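Local coordinates for 70 kDa protein (Xanthomonas sp., PDB 4B2N) that is a diheme c-type oxygenase that cleaves rubber with dioxygen and is probably related to bacterial cytochrome c peroxidases, at residues D69-P74 against N79-R84; G89-S94 against I339-I344. All blocks are in the same frame, centred on the assembly; numbering follows the deposited sequence.

The two contacts follow each other along the chain. Contact 1 (69-74 with 79-84) closes within the loop between helix 27-32 and helix 88-104. Contact 2 (89-94 with 339-344) then opens at the start of helix 88-104 and reaches far ahead in sequence to helix 333-345. Their centres lie about 17 Å apart, on the same side of the chain's centre. Arg-84 joins them: it packs on His-71 in contact 1, and its NH2 lies 2.7 Å from Asn-341 OD1 of contact 2, a probable hydrogen bond. The loop is thus tied to helix 333-345, whose Ile-339 and Leu-343 touch a heme c.

Contact 1 of 2, residues D69-P74 against N79-R84; sequences DLHNPP and NRLPPR
The CA atoms of two irregular segments of one loop come nearest at His-71 and Leu-81, 5.8 Å apart, and at Asn-72 and Asn-79. The imidazole of His-71 is sandwiched. Leu-81 CD1 sits over the centre of one face, 3.6 Å from the ring centroid. Arg-84 CG covers the opposite face at the same height. Both are CH-pi contacts. Each side chain crosses His-71 at about a right angle. The Arg-84 chain is bent at chi3 (48°), and its guanidinium plane stands 86° from the ring. It is CG, not the guanidinium, that lies over the face.

At the ring edge, near its plane, Pro-82 O lies 3.2 Å from His-71 CD2. Water 2 also lies in the ring plane, 2.7 Å from His-71 NE2, and donates to Pro-82 O. His-71 ND1 is hydrogen-bonded to Asp-309. Water 1 donates to Leu-70 O and accepts from Leu-81 N. The same N-H also donates to Asn-79 OD1, closing an Asx turn. Asp-69 OD1 takes the N-H of Asn-72 from above its carboxylate plane, an Asx motif.

No direct hydrogen bond crosses between the segments. The join rests on apolar cover of both imidazole faces and on two bridging waters. The carboxylate of Asp-309 would probably favour a proton on ND1.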
ATOM      1  N   ASP A  69      20.099  -4.974   5.630  1.00 16.73           N
ATOM      2  CA  ASP A  69      19.870  -6.119   6.491  1.00 16.76           C
ATOM      3  C   ASP A  69      19.859  -5.607   7.922  1.00 15.82           C
ATOM      4  O   ASP A  69      20.881  -5.196   8.440  1.00 16.27           O
ATOM      5  CB  ASP A  69      20.940  -7.195   6.223  1.00 17.81           C
ATOM      6  CG  ASP A  69      20.762  -8.427   7.106  1.00 18.72           C
ATOM      7  OD1 ASP A  69      19.914  -8.418   8.037  1.00 18.77           O
ATOM      8  OD2 ASP A  69      21.511  -9.389   6.910  1.00 19.59           O
ATOM      9  N   LEU A  70      18.678  -5.564   8.559  1.00 15.55           N
ATOM     10  CA  LEU A  70      18.598  -5.111   9.949  1.00 14.74           C
ATOM     11  C   LEU A  70      18.891  -6.209  10.973  1.00 15.21           C
ATOM     12  O   LEU A  70      19.179  -5.925  12.168  1.00 15.11           O
ATOM     13  CB  LEU A  70      17.154  -4.574  10.280  1.00 14.70           C
ATOM     14  CG  LEU A  70      16.830  -3.441   9.291  1.00 15.28           C
ATOM     15  CD1 LEU A  70      15.335  -3.100   9.353  1.00 14.51           C
ATOM     16  CD2 LEU A  70      17.763  -2.217   9.503  1.00 15.63           C
ATOM     17  N   HIS A  71      18.771  -7.472  10.516  1.00 15.16           N
ATOM     18  CA  HIS A  71      18.999  -8.640  11.398  1.00 15.83           C
ATOM     19  C   HIS A  71      20.454  -8.847  11.711  1.00 17.19           C
ATOM     20  O   HIS A  71      20.810  -9.108  12.837  1.00 18.35           O
ATOM     21  CB  HIS A  71      18.306  -9.895  10.832  1.00 16.08           C
ATOM     22  CG  HIS A  71      16.811  -9.830  10.968  1.00 16.49           C
ATOM     23  ND1 HIS A  71      16.050  -9.010  10.195  1.00 16.43           N
ATOM     24  CD2 HIS A  71      15.964 -10.397  11.904  1.00 15.10           C
ATOM     25  CE1 HIS A  71      14.766  -9.104  10.613  1.00 16.89           C
ATOM     26  NE2 HIS A  71      14.724  -9.990  11.622  1.00 16.01           N
ATOM     27  N   ASN A  72      21.297  -8.635  10.720  1.00 17.81           N
ATOM     28  CA  ASN A  72      22.745  -8.676  10.891  1.00 19.69           C
ATOM     29  C   ASN A  72      23.237  -7.365  10.280  1.00 17.85           C
ATOM     30  O   ASN A  72      23.694  -7.361   9.114  1.00 19.13           O
ATOM     31  CB  ASN A  72      23.268  -9.967  10.226  1.00 20.23           C
ATOM     32  CG  ASN A  72      22.959 -11.171  11.090  1.00 21.98           C
ATOM     33  OD1 ASN A  72      23.625 -11.378  12.105  1.00 23.64           O
ATOM     34  ND2 ASN A  72      21.889 -11.883  10.785  1.00 21.64           N
ATOM     35  N   PRO A  73      23.074  -6.245  11.042  1.00 17.73           N
ATOM     36  CA  PRO A  73      23.282  -4.876  10.474  1.00 18.38           C
ATOM     37  C   PRO A  73      24.762  -4.561  10.259  1.00 20.68           C
ATOM     38  O   PRO A  73      25.631  -5.204  10.867  1.00 18.55           O
ATOM     39  CB  PRO A  73      22.633  -3.942  11.500  1.00 18.46           C
ATOM     40  CG  PRO A  73      22.827  -4.687  12.788  1.00 17.59           C
ATOM     41  CD  PRO A  73      22.687  -6.183  12.458  1.00 17.98           C
ATOM     42  N   PRO A  74      25.052  -3.602   9.365  1.00 21.37           N
ATOM     43  CA  PRO A  74      26.423  -3.181   9.171  1.00 25.38           C
ATOM     44  C   PRO A  74      27.026  -2.586  10.487  1.00 23.32           C
ATOM     45  O   PRO A  74      26.303  -1.996  11.291  1.00 22.42           O
ATOM     46  CB  PRO A  74      26.300  -2.114   8.045  1.00 25.27           C
ATOM     47  CG  PRO A  74      24.902  -2.251   7.513  1.00 24.93           C
ATOM     48  CD  PRO A  74      24.078  -2.783   8.643  1.00 21.88           C
ATOM     49  N   ASN A  79      23.331  -6.676  16.692  1.00 17.63           N
ATOM     50  CA  ASN A  79      22.216  -7.525  16.435  1.00 17.56           C
ATOM     51  C   ASN A  79      21.405  -7.581  17.706  1.00 18.22           C
ATOM     52  O   ASN A  79      21.925  -8.047  18.730  1.00 20.46           O
ATOM     53  CB  ASN A  79      22.704  -8.899  16.064  1.00 18.02           C
ATOM     54  CG  ASN A  79      21.585  -9.901  15.954  1.00 17.68           C
ATOM     55  OD1 ASN A  79      20.419  -9.542  15.843  1.00 17.46           O
ATOM     56  ND2 ASN A  79      21.932 -11.154  15.956  1.00 19.04           N
ATOM     57  N   ARG A  80      20.146  -7.148  17.650  1.00 16.23           N
ATOM     58  CA  ARG A  80      19.217  -7.444  18.762  1.00 17.09           C
ATOM     59  C   ARG A  80      17.857  -8.032  18.311  1.00 18.43           C
ATOM     60  O   ARG A  80      16.904  -8.090  19.124  1.00 17.97           O
ATOM     61  CB  ARG A  80      18.887  -6.197  19.623  1.00 19.27           C
ATOM     62  CG  ARG A  80      19.997  -5.672  20.535  1.00 21.20           C
ATOM     63  CD  ARG A  80      19.476  -4.606  21.515  1.00 22.08           C
ATOM     64  NE  ARG A  80      20.510  -4.342  22.549  1.00 21.38           N
ATOM     65  CZ  ARG A  80      21.452  -3.432  22.377  1.00 23.86           C
ATOM     66  NH1 ARG A  80      21.511  -2.701  21.263  1.00 22.77           N
ATOM     67  NH2 ARG A  80      22.349  -3.233  23.280  1.00 21.05           N
ATOM     68  N   LEU A  81      17.728  -8.426  17.053  1.00 15.18           N
ATOM     69  CA  LEU A  81      16.454  -9.033  16.542  1.00 15.58           C
ATOM     70  C   LEU A  81      16.499 -10.555  16.617  1.00 16.52           C
ATOM     71  O   LEU A  81      17.570 -11.143  16.315  1.00 18.52           O
ATOM     72  CB  LEU A  81      16.231  -8.627  15.071  1.00 14.80           C
ATOM     73  CG  LEU A  81      16.121  -7.140  14.810  1.00 15.32           C
ATOM     74  CD1 LEU A  81      15.757  -6.885  13.337  1.00 13.81           C
ATOM     75  CD2 LEU A  81      15.087  -6.572  15.785  1.00 15.88           C
ATOM     76  N   PRO A  82      15.365 -11.205  16.952  1.00 16.73           N
ATOM     77  CA  PRO A  82      15.313 -12.675  16.769  1.00 17.83           C
ATOM     78  C   PRO A  82      15.646 -12.982  15.293  1.00 17.80           C
ATOM     79  O   PRO A  82      15.343 -12.178  14.433  1.00 17.34           O
ATOM     80  CB  PRO A  82      13.845 -12.996  17.012  1.00 19.24           C
ATOM     81  CG  PRO A  82      13.302 -11.843  17.840  1.00 19.02           C
ATOM     82  CD  PRO A  82      14.061 -10.632  17.396  1.00 17.95           C
ATOM     83  N   PRO A  83      16.308 -14.114  15.021  1.00 18.81           N
ATOM     84  CA  PRO A  83      16.715 -14.467  13.675  1.00 18.06           C
ATOM     85  C   PRO A  83      15.478 -14.667  12.814  1.00 18.45           C
ATOM     86  O   PRO A  83      14.403 -15.060  13.323  1.00 15.92           O
ATOM     87  CB  PRO A  83      17.455 -15.777  13.850  1.00 18.98           C
ATOM     88  CG  PRO A  83      17.055 -16.331  15.190  1.00 20.13           C
ATOM     89  CD  PRO A  83      16.715 -15.116  16.033  1.00 19.81           C
ATOM     90  N   ARG A  84      15.614 -14.374  11.517  1.00 16.86           N
ATOM     91  CA  ARG A  84      14.614 -14.739  10.584  1.00 17.08           C
ATOM     92  C   ARG A  84      14.613 -16.287  10.426  1.00 17.58           C
ATOM     93  O   ARG A  84      15.594 -16.969  10.836  1.00 19.33           O
ATOM     94  CB  ARG A  84      14.955 -14.089   9.215  1.00 17.15           C
ATOM     95  CG  ARG A  84      14.645 -12.590   9.122  1.00 16.16           C
ATOM     96  CD  ARG A  84      14.758 -12.092   7.673  1.00 17.66           C
ATOM     97  NE  ARG A  84      14.013 -13.039   6.804  1.00 16.38           N
ATOM     98  CZ  ARG A  84      12.685 -13.032   6.675  1.00 16.73           C
ATOM     99  NH1 ARG A  84      11.931 -12.097   7.297  1.00 19.58           N
ATOM    100  NH2 ARG A  84      12.107 -13.968   5.967  1.00 15.30           N
TER
HETATM  101  O   HOH W   1      19.474  -7.123  14.619  1.00 15.19           O
HETATM  102  O   HOH W   2      13.234 -10.991  13.610  1.00 20.02           O

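Contact 2 of 2, residues G89-S94 against I339-I344; sequences GQFRAS and INNFLI
Asn-341 projects toward helix 88-104 and meets Ser-94 and Phe-91 there. Its CB lies 3.4 Å from Ser-94 OG and 3.7 Å from Phe-91 CE1. CG stays between the same two residues. The two ends of the amide have different partners. ND2 donates to Ser-94 OG at 2.8 Å, and the bond is nearly straight (171°), with the hydroxyl oxygen in the amide plane. OD1 lies 3.6 Å from Phe-91 CE1 and is also hydrogen-bonded to Arg-84. Both ends of this buried amide are therefore engaged, which should fix its rotation. Ser-94 OG has a second partner in Asp-338.

The Phe-91 ring is 65° from the amide plane. Its CZ reaches the backbone O of Asn-341 at 3.4 Å and packs against Ile-344 CG2 at 4.0 Å.

The two helix segments cross steeply, at -104°, with 8.7 Å between their axes. Helix 27-32 adds Leu-28 and Met-29 against Phe-91. Farther along helix 88-104, Leu-102 touches Ile-339 and Phe-342. Ile-339 and Leu-343 also touch a heme c, so this buried crossing joins helix 88-104 to a helix of the heme pocket.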
ATOM      1  N   GLY A  89      10.501 -25.118   6.702  1.00 17.91           N
ATOM      2  CA  GLY A  89       9.421 -25.346   7.641  1.00 18.08           C
ATOM      3  C   GLY A  89       9.171 -24.122   8.516  1.00 17.86           C
ATOM      4  O   GLY A  89       8.026 -23.745   8.764  1.00 15.76           O
ATOM      5  N   GLN A  90      10.244 -23.518   9.006  1.00 16.84           N
ATOM      6  CA  GLN A  90      10.162 -22.281   9.804  1.00 16.92           C
ATOM      7  C   GLN A  90       9.461 -21.177   9.036  1.00 16.28           C
ATOM      8  O   GLN A  90       8.540 -20.526   9.547  1.00 15.65           O
ATOM      9  CB  GLN A  90      11.519 -21.821  10.257  1.00 16.92           C
ATOM     10  CG  GLN A  90      12.066 -22.678  11.409  1.00 19.10           C
ATOM     11  CD  GLN A  90      13.479 -22.182  11.765  1.00 19.79           C
ATOM     12  OE1 GLN A  90      13.911 -21.137  11.301  1.00 20.52           O
ATOM     13  NE2 GLN A  90      14.188 -22.943  12.616  1.00 21.44           N
ATOM     14  N   PHE A  91       9.823 -21.029   7.768  1.00 15.74           N
ATOM     15  CA  PHE A  91       9.214 -19.960   6.975  1.00 15.75           C
ATOM     16  C   PHE A  91       7.722 -20.207   6.730  1.00 15.73           C
ATOM     17  O   PHE A  91       6.834 -19.288   6.952  1.00 14.07           O
ATOM     18  CB  PHE A  91       9.963 -19.861   5.644  1.00 15.76           C
ATOM     19  CG  PHE A  91       9.400 -18.822   4.714  1.00 16.73           C
ATOM     20  CD1 PHE A  91       9.572 -17.452   4.967  1.00 15.55           C
ATOM     21  CD2 PHE A  91       8.705 -19.204   3.580  1.00 16.00           C
ATOM     22  CE1 PHE A  91       9.035 -16.479   4.097  1.00 15.91           C
ATOM     23  CE2 PHE A  91       8.155 -18.241   2.740  1.00 15.22           C
ATOM     24  CZ  PHE A  91       8.329 -16.875   3.005  1.00 14.50           C
ATOM     25  N   ARG A  92       7.415 -21.463   6.366  1.00 14.10           N
ATOM     26  CA  ARG A  92       6.031 -21.828   6.032  1.00 14.43           C
ATOM     27  C   ARG A  92       5.152 -21.669   7.281  1.00 14.60           C
ATOM     28  O   ARG A  92       4.012 -21.233   7.166  1.00 14.00           O
ATOM     29  CB  ARG A  92       5.939 -23.280   5.436  1.00 15.28           C
ATOM     30  CG  ARG A  92       6.574 -23.364   4.042  1.00 16.93           C
ATOM     31  CD  ARG A  92       6.210 -24.654   3.324  1.00 18.43           C
ATOM     32  NE  ARG A  92       6.979 -25.752   3.873  1.00 18.92           N
ATOM     33  CZ  ARG A  92       7.821 -26.535   3.185  1.00 19.13           C
ATOM     34  NH1 ARG A  92       7.976 -26.406   1.884  1.00 19.93           N
ATOM     35  NH2 ARG A  92       8.489 -27.499   3.851  1.00 19.40           N
ATOM     36  N   ALA A  93       5.686 -22.005   8.457  1.00 14.78           N
ATOM     37  CA  ALA A  93       4.876 -21.877   9.690  1.00 14.61           C
ATOM     38  C   ALA A  93       4.660 -20.388   9.946  1.00 14.57           C
ATOM     39  O   ALA A  93       3.582 -19.949  10.320  1.00 13.96           O
ATOM     40  CB  ALA A  93       5.678 -22.428  10.855  1.00 15.34           C
ATOM     41  N   SER A  94       5.746 -19.604   9.747  1.00 13.54           N
ATOM     42  CA  SER A  94       5.649 -18.140   9.905  1.00 13.98           C
ATOM     43  C   SER A  94       4.597 -17.540   8.950  1.00 14.40           C
ATOM     44  O   SER A  94       3.722 -16.764   9.365  1.00 14.27           O
ATOM     45  CB  SER A  94       7.025 -17.473   9.766  1.00 13.82           C
ATOM     46  OG  SER A  94       6.867 -16.053   9.857  1.00 14.84           O
ATOM     47  N   ILE A 339       3.450 -11.752   9.528  1.00 13.39           N
ATOM     48  CA  ILE A 339       2.738 -11.103   8.413  1.00 13.46           C
ATOM     49  C   ILE A 339       3.691 -10.893   7.213  1.00 12.87           C
ATOM     50  O   ILE A 339       3.387 -11.276   6.107  1.00 12.96           O
ATOM     51  CB  ILE A 339       1.978  -9.797   8.841  1.00 13.22           C
ATOM     52  CG1 ILE A 339       0.807 -10.112   9.862  1.00 13.75           C
ATOM     53  CG2 ILE A 339       1.613  -9.013   7.554  1.00 13.83           C
ATOM     54  CD1 ILE A 339       0.295  -8.878  10.588  1.00 14.10           C
ATOM     55  N   ASN A 340       4.851 -10.316   7.483  1.00 12.71           N
ATOM     56  CA  ASN A 340       5.840 -10.039   6.458  1.00 14.63           C
ATOM     57  C   ASN A 340       6.259 -11.309   5.698  1.00 13.87           C
ATOM     58  O   ASN A 340       6.369 -11.306   4.482  1.00 14.80           O
ATOM     59  CB  ASN A 340       7.069  -9.354   7.050  1.00 14.01           C
ATOM     60  CG  ASN A 340       8.092  -9.069   6.012  1.00 16.73           C
ATOM     61  OD1 ASN A 340       9.191  -9.667   6.035  1.00 18.02           O
ATOM     62  ND2 ASN A 340       7.729  -8.236   5.043  1.00 13.05           N
ATOM     63  N   ASN A 341       6.557 -12.360   6.442  1.00 13.62           N
ATOM     64  CA  ASN A 341       6.778 -13.648   5.817  1.00 14.32           C
ATOM     65  C   ASN A 341       5.598 -14.198   5.017  1.00 13.78           C
ATOM     66  O   ASN A 341       5.819 -14.754   3.999  1.00 13.87           O
ATOM     67  CB  ASN A 341       7.233 -14.665   6.823  1.00 14.68           C
ATOM     68  CG  ASN A 341       8.646 -14.405   7.282  1.00 15.59           C
ATOM     69  OD1 ASN A 341       9.476 -13.834   6.521  1.00 14.65           O
ATOM     70  ND2 ASN A 341       8.921 -14.737   8.528  1.00 12.85           N
ATOM     71  N   PHE A 342       4.353 -14.070   5.485  1.00 12.64           N
ATOM     72  CA  PHE A 342       3.257 -14.427   4.619  1.00 12.17           C
ATOM     73  C   PHE A 342       3.348 -13.577   3.313  1.00 13.72           C
ATOM     74  O   PHE A 342       3.244 -14.113   2.209  1.00 12.19           O
ATOM     75  CB  PHE A 342       1.898 -14.191   5.332  1.00 13.20           C
ATOM     76  CG  PHE A 342       0.719 -14.455   4.440  1.00 14.68           C
ATOM     77  CD1 PHE A 342       0.603 -15.693   3.776  1.00 14.22           C
ATOM     78  CD2 PHE A 342      -0.268 -13.491   4.294  1.00 15.16           C
ATOM     79  CE1 PHE A 342      -0.506 -15.912   2.948  1.00 16.34           C
ATOM     80  CE2 PHE A 342      -1.399 -13.712   3.519  1.00 14.79           C
ATOM     81  CZ  PHE A 342      -1.481 -14.925   2.820  1.00 14.62           C
ATOM     82  N   LEU A 343       3.504 -12.256   3.436  1.00 12.78           N
ATOM     83  CA  LEU A 343       3.566 -11.391   2.198  1.00 13.47           C
ATOM     84  C   LEU A 343       4.662 -11.845   1.249  1.00 13.73           C
ATOM     85  O   LEU A 343       4.474 -11.897   0.018  1.00 14.92           O
ATOM     86  CB  LEU A 343       3.813  -9.907   2.599  1.00 12.41           C
ATOM     87  CG  LEU A 343       2.797  -9.372   3.638  1.00 12.22           C
ATOM     88  CD1 LEU A 343       2.973  -7.868   3.840  1.00 13.20           C
ATOM     89  CD2 LEU A 343       1.397  -9.594   3.052  1.00 11.44           C
ATOM     90  N   ILE A 344       5.822 -12.200   1.797  1.00 14.44           N
ATOM     91  CA  ILE A 344       6.952 -12.658   0.908  1.00 14.90           C
ATOM     92  C   ILE A 344       6.598 -14.040   0.333  1.00 15.71           C
ATOM     93  O   ILE A 344       7.153 -14.433  -0.674  1.00 16.27           O
ATOM     94  CB  ILE A 344       8.233 -12.863   1.738  1.00 17.70           C
ATOM     95  CG1 ILE A 344       8.803 -11.548   2.226  1.00 20.71           C
ATOM     96  CG2 ILE A 344       9.316 -13.560   0.950  1.00 20.51           C
ATOM     97  CD1 ILE A 344       9.834 -11.923   3.318  1.00 22.30           C
TER